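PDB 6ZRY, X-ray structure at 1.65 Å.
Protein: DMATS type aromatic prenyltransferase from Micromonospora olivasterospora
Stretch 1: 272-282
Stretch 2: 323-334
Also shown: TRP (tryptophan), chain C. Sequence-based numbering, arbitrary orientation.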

# COMPACT_ATOMS: atom_id res chain seq x y z
N VAL A 272 -16.95 -6.08 -3.20
CA VAL A 272 -17.84 -4.94 -2.80
C VAL A 272 -17.07 -3.62 -2.83
O VAL A 272 -17.67 -2.58 -2.49
N GLY A 273 -15.78 -3.66 -3.11
CA GLY A 273 -14.93 -2.48 -3.17
C GLY A 273 -13.84 -2.73 -4.14
O GLY A 273 -13.43 -3.93 -4.26
N TYR A 274 -13.43 -1.69 -4.85
CA TYR A 274 -12.34 -1.72 -5.84
C TYR A 274 -11.51 -0.46 -5.68
O TYR A 274 -12.10 0.61 -5.56
N SER A 275 -10.19 -0.59 -5.75
CA SER A 275 -9.26 0.56 -5.92
C SER A 275 -8.34 0.29 -7.10
O SER A 275 -7.95 -0.85 -7.28
N ILE A 276 -8.04 1.32 -7.85
CA ILE A 276 -7.02 1.34 -8.92
C ILE A 276 -5.86 2.20 -8.41
O ILE A 276 -6.12 3.29 -7.84
N TYR A 277 -4.65 1.70 -8.54
CA TYR A 277 -3.41 2.36 -8.08
C TYR A 277 -2.55 2.62 -9.29
O TYR A 277 -2.07 1.68 -9.93
N VAL A 278 -2.40 3.89 -9.65
CA VAL A 278 -1.52 4.30 -10.74
C VAL A 278 -0.17 4.68 -10.15
O VAL A 278 -0.08 5.63 -9.35
N PRO A 279 0.93 4.04 -10.62
CA PRO A 279 2.29 4.41 -10.20
C PRO A 279 2.75 5.61 -11.02
O PRO A 279 3.62 5.50 -11.91
N ILE A 280 2.18 6.75 -10.66
CA ILE A 280 2.26 8.03 -11.41
C ILE A 280 3.70 8.44 -11.61
O ILE A 280 3.99 9.02 -12.65
N ARG A 281 4.62 8.09 -10.69
CA ARG A 281 6.06 8.44 -10.79
C ARG A 281 6.65 7.92 -12.10
O ARG A 281 7.66 8.48 -12.56
N SER A 282 6.06 6.89 -12.68
CA SER A 282 6.58 6.24 -13.92
C SER A 282 6.10 7.00 -15.17
O SER A 282 6.63 6.73 -16.25
N GLY A 323 12.99 16.52 -8.86
CA GLY A 323 13.02 15.04 -8.85
C GLY A 323 11.69 14.46 -9.23
O GLY A 323 10.79 15.20 -9.57
N VAL A 324 11.59 13.16 -9.16
CA VAL A 324 10.40 12.38 -9.48
C VAL A 324 10.31 11.29 -8.41
O VAL A 324 11.36 11.03 -7.75
N GLY A 325 9.11 10.77 -8.17
CA GLY A 325 8.91 9.63 -7.24
C GLY A 325 8.55 10.05 -5.82
O GLY A 325 8.31 9.15 -5.01
N LEU A 326 8.55 11.35 -5.48
CA LEU A 326 7.96 11.78 -4.19
C LEU A 326 6.51 11.32 -4.19
O LEU A 326 6.10 10.63 -3.24
N ILE A 327 5.76 11.67 -5.23
CA ILE A 327 4.38 11.15 -5.41
C ILE A 327 4.52 9.80 -6.12
O ILE A 327 4.70 9.77 -7.32
N ALA A 328 4.52 8.72 -5.34
CA ALA A 328 4.89 7.39 -5.82
C ALA A 328 3.71 6.75 -6.57
O ALA A 328 3.93 6.05 -7.59
N HIS A 329 2.54 6.94 -6.04
CA HIS A 329 1.26 6.38 -6.54
C HIS A 329 0.13 7.37 -6.29
O HIS A 329 0.24 8.22 -5.37
N VAL A 330 -0.94 7.24 -7.05
CA VAL A 330 -2.23 7.86 -6.70
C VAL A 330 -3.31 6.83 -6.98
O VAL A 330 -3.16 6.07 -7.97
N SER A 331 -4.31 6.76 -6.12
CA SER A 331 -5.33 5.71 -6.18
C SER A 331 -6.72 6.29 -6.05
O SER A 331 -6.92 7.28 -5.38
N LEU A 332 -7.66 5.67 -6.75
CA LEU A 332 -9.09 5.93 -6.66
C LEU A 332 -9.75 4.76 -5.96
O LEU A 332 -9.51 3.61 -6.41
N ARG A 333 -10.55 5.05 -4.92
CA ARG A 333 -11.28 4.05 -4.09
C ARG A 333 -12.77 4.17 -4.43
O ARG A 333 -13.29 5.24 -4.27
N LEU A 334 -13.40 3.07 -4.88
CA LEU A 334 -14.85 2.98 -5.19
C LEU A 334 -15.54 1.97 -4.27
O LEU A 334 -14.93 0.87 -4.07

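The apolar centre of the contact lies on the sheet face that carries I276, V278, V330 and L332. The two strands, 273-278 and 327-333, run antiparallel at 157° and are joined by paired backbone hydrogen bonds; in each extended strand, successive side chains point to alternate faces, which places these four together. I276 and L332 form a hydrogen-bonded pair and share one conformation, chi1 t and chi2 p; I276 CG2 lies 3.8 Å from L332 CB, although the end of the I276 side chain leads away from the second stretch. V278 (t) faces V330 (p) more loosely, with V278 CB 4.4 Å from V330 CG1. I280, tt and just beyond the strand, extends this apolar patch: its CG2 is 3.8 Å from I327 CG2 and its CD1 4.3 Å from V330 CG1, so one side chain bridges two residues of the facing strand. At the other end, Y274 (t) meets L334 (mt) at the edge of its ring, Y274 CD2 to L334 CD1 being 4.4 Å.

The face bearing S275, Y277, S331 and R333 is more polar. These residues form non-hydrogen-bonded pairs, S275 CA lying 4.4 Å from R333 CA and Y277 CA 4.3 Å from S331 CA. S275 (m) places OG 3.6 Å from R333 CG, a packing contact with the aliphatic part of the arginine. Y277 (m, chi2 78°) has CD2 3.4 Å from S331 CB, while S331 OG finds its hydrogen bond elsewhere in the structure.

The polar edge is built around R281, whose CB points toward the second stretch and which has 107 Å² covered by it. R281 CB packs 3.6 Å from G325 CA, and the extended middle of the chain (chi2 and chi3 both t) carries the guanidinium to A328, where R281 NH1 donates to A328 O at 2.9 Å and 146°. R281 NH2 donates to OXT of the bound tryptophan at 3.0 Å and 162°; both acceptors lie near the guanidinium plane, as in-plane N-H donors require. H329 (m, chi2 -97°) sits between arginine and ligand: R281 NH1 lies over one face of its ring, 3.3 Å from H329 NE2, and CE2 of the ligand lies over the opposite face, 3.2 Å from H329 NE2. The imidazole also abuts P279, with H329 ND1 3.9 Å from P279 CB. A water links the stretches here, its O 2.8 Å from H329 ND1 and donating a weak hydrogen bond to Y277 O at 3.1 Å. An aromatic amino acid bound at this edge is in keeping with the name aromatic prenyltransferase.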

# COMPACT_ATOMS: atom_id res chain seq x y z
CB VAL A 272 -18.47 -5.19 -1.44
CG1 VAL A 272 -19.38 -6.41 -1.47
CG2 VAL A 272 -17.43 -5.32 -0.33
CB TYR A 274 -12.90 -1.79 -7.25
CG TYR A 274 -11.82 -1.79 -8.29
CD1 TYR A 274 -11.10 -2.93 -8.56
CD2 TYR A 274 -11.50 -0.63 -8.99
CE1 TYR A 274 -10.09 -2.94 -9.49
CE2 TYR A 274 -10.51 -0.62 -9.95
CZ TYR A 274 -9.79 -1.77 -10.19
OH TYR A 274 -8.80 -1.78 -11.11
CB SER A 275 -8.47 0.84 -4.70
OG SER A 275 -9.33 1.20 -3.64
CB ILE A 276 -7.61 1.83 -10.26
CG1 ILE A 276 -6.57 1.86 -11.38
CG2 ILE A 276 -8.31 3.18 -10.15
CD1 ILE A 276 -6.08 0.54 -11.82
CB TYR A 277 -2.67 1.51 -7.04
CG TYR A 277 -3.51 1.04 -5.89
CD1 TYR A 277 -4.37 -0.05 -6.04
CD2 TYR A 277 -3.44 1.63 -4.64
CE1 TYR A 277 -5.17 -0.48 -5.01
CE2 TYR A 277 -4.22 1.19 -3.59
CZ TYR A 277 -5.09 0.12 -3.77
OH TYR A 277 -5.87 -0.34 -2.75
CB VAL A 278 -2.12 5.47 -11.54
CG1 VAL A 278 -1.20 5.91 -12.66
CG2 VAL A 278 -3.50 5.12 -12.08
CB PRO A 279 3.07 3.14 -10.48
CG PRO A 279 2.41 2.60 -11.74
CD PRO A 279 0.94 2.90 -11.56
CB ILE A 280 1.42 9.10 -10.71
CG1 ILE A 280 1.40 10.39 -11.53
CG2 ILE A 280 1.88 9.33 -9.29
CD1 ILE A 280 0.28 11.30 -11.22
CB ARG A 281 6.86 7.87 -9.62
CG ARG A 281 6.93 6.34 -9.58
CD ARG A 281 7.62 5.96 -8.29
NE ARG A 281 7.91 4.57 -8.05
CZ ARG A 281 7.03 3.62 -7.74
NH1 ARG A 281 5.74 3.85 -7.69
NH2 ARG A 281 7.48 2.40 -7.46
CB SER A 282 6.16 4.79 -13.95
OG SER A 282 6.77 4.08 -15.00
CB VAL A 324 10.50 11.82 -10.91
CG1 VAL A 324 11.45 10.64 -11.03
CG2 VAL A 324 9.14 11.45 -11.46
CB LEU A 326 8.03 13.31 -4.01
CG LEU A 326 7.20 13.82 -2.84
CD1 LEU A 326 7.72 13.31 -1.52
CD2 LEU A 326 7.13 15.33 -2.84
CB ILE A 327 3.49 12.15 -6.16
CG1 ILE A 327 3.52 13.53 -5.48
CG2 ILE A 327 2.07 11.60 -6.27
CD1 ILE A 327 2.74 14.59 -6.21
CB ALA A 328 5.30 6.54 -4.63
CB HIS A 329 0.89 5.07 -5.85
CG HIS A 329 1.95 4.03 -5.83
ND1 HIS A 329 1.99 3.02 -6.74
CD2 HIS A 329 2.97 3.81 -4.97
CE1 HIS A 329 3.01 2.21 -6.46
NE2 HIS A 329 3.64 2.68 -5.38
CB VAL A 330 -2.47 9.18 -7.46
CG1 VAL A 330 -2.54 8.97 -8.95
CG2 VAL A 330 -3.72 9.89 -6.94
CB SER A 331 -5.07 4.61 -5.14
OG SER A 331 -5.48 5.03 -3.84
CB LEU A 332 -9.66 6.11 -8.06
CG LEU A 332 -11.16 6.38 -8.09
CD1 LEU A 332 -11.48 7.72 -7.45
CD2 LEU A 332 -11.68 6.31 -9.51
CB ARG A 333 -11.03 4.28 -2.58
CG ARG A 333 -9.56 4.46 -2.20
CD ARG A 333 -9.21 4.83 -0.75
NE ARG A 333 -10.18 5.64 0.00
CZ ARG A 333 -10.13 6.95 0.21
NH1 ARG A 333 -9.14 7.69 -0.28
NH2 ARG A 333 -11.09 7.55 0.90
CB LEU A 334 -15.00 2.58 -6.66
CG LEU A 334 -14.22 3.45 -7.64
CD1 LEU A 334 -14.22 2.84 -9.01
CD2 LEU A 334 -14.77 4.87 -7.67
N TRP C . 7.14 0.18 -3.84
CA TRP C . 6.38 -1.05 -4.26
C TRP C . 5.78 -0.83 -5.65
O TRP C . 5.32 -1.80 -6.28
CB TRP C . 5.30 -1.43 -3.23
CG TRP C . 4.23 -0.40 -3.04
CD1 TRP C . 4.28 0.71 -2.23
CD2 TRP C . 2.93 -0.39 -3.65
NE1 TRP C . 3.10 1.40 -2.31
CE2 TRP C . 2.25 0.75 -3.17
CE3 TRP C . 2.27 -1.23 -4.55
CZ2 TRP C . 0.95 1.08 -3.57
CZ3 TRP C . 0.98 -0.91 -4.95
CH2 TRP C . 0.34 0.22 -4.46
OXT TRP C . 5.76 0.32 -6.16
O HOH W 1 0.58 1.21 -8.43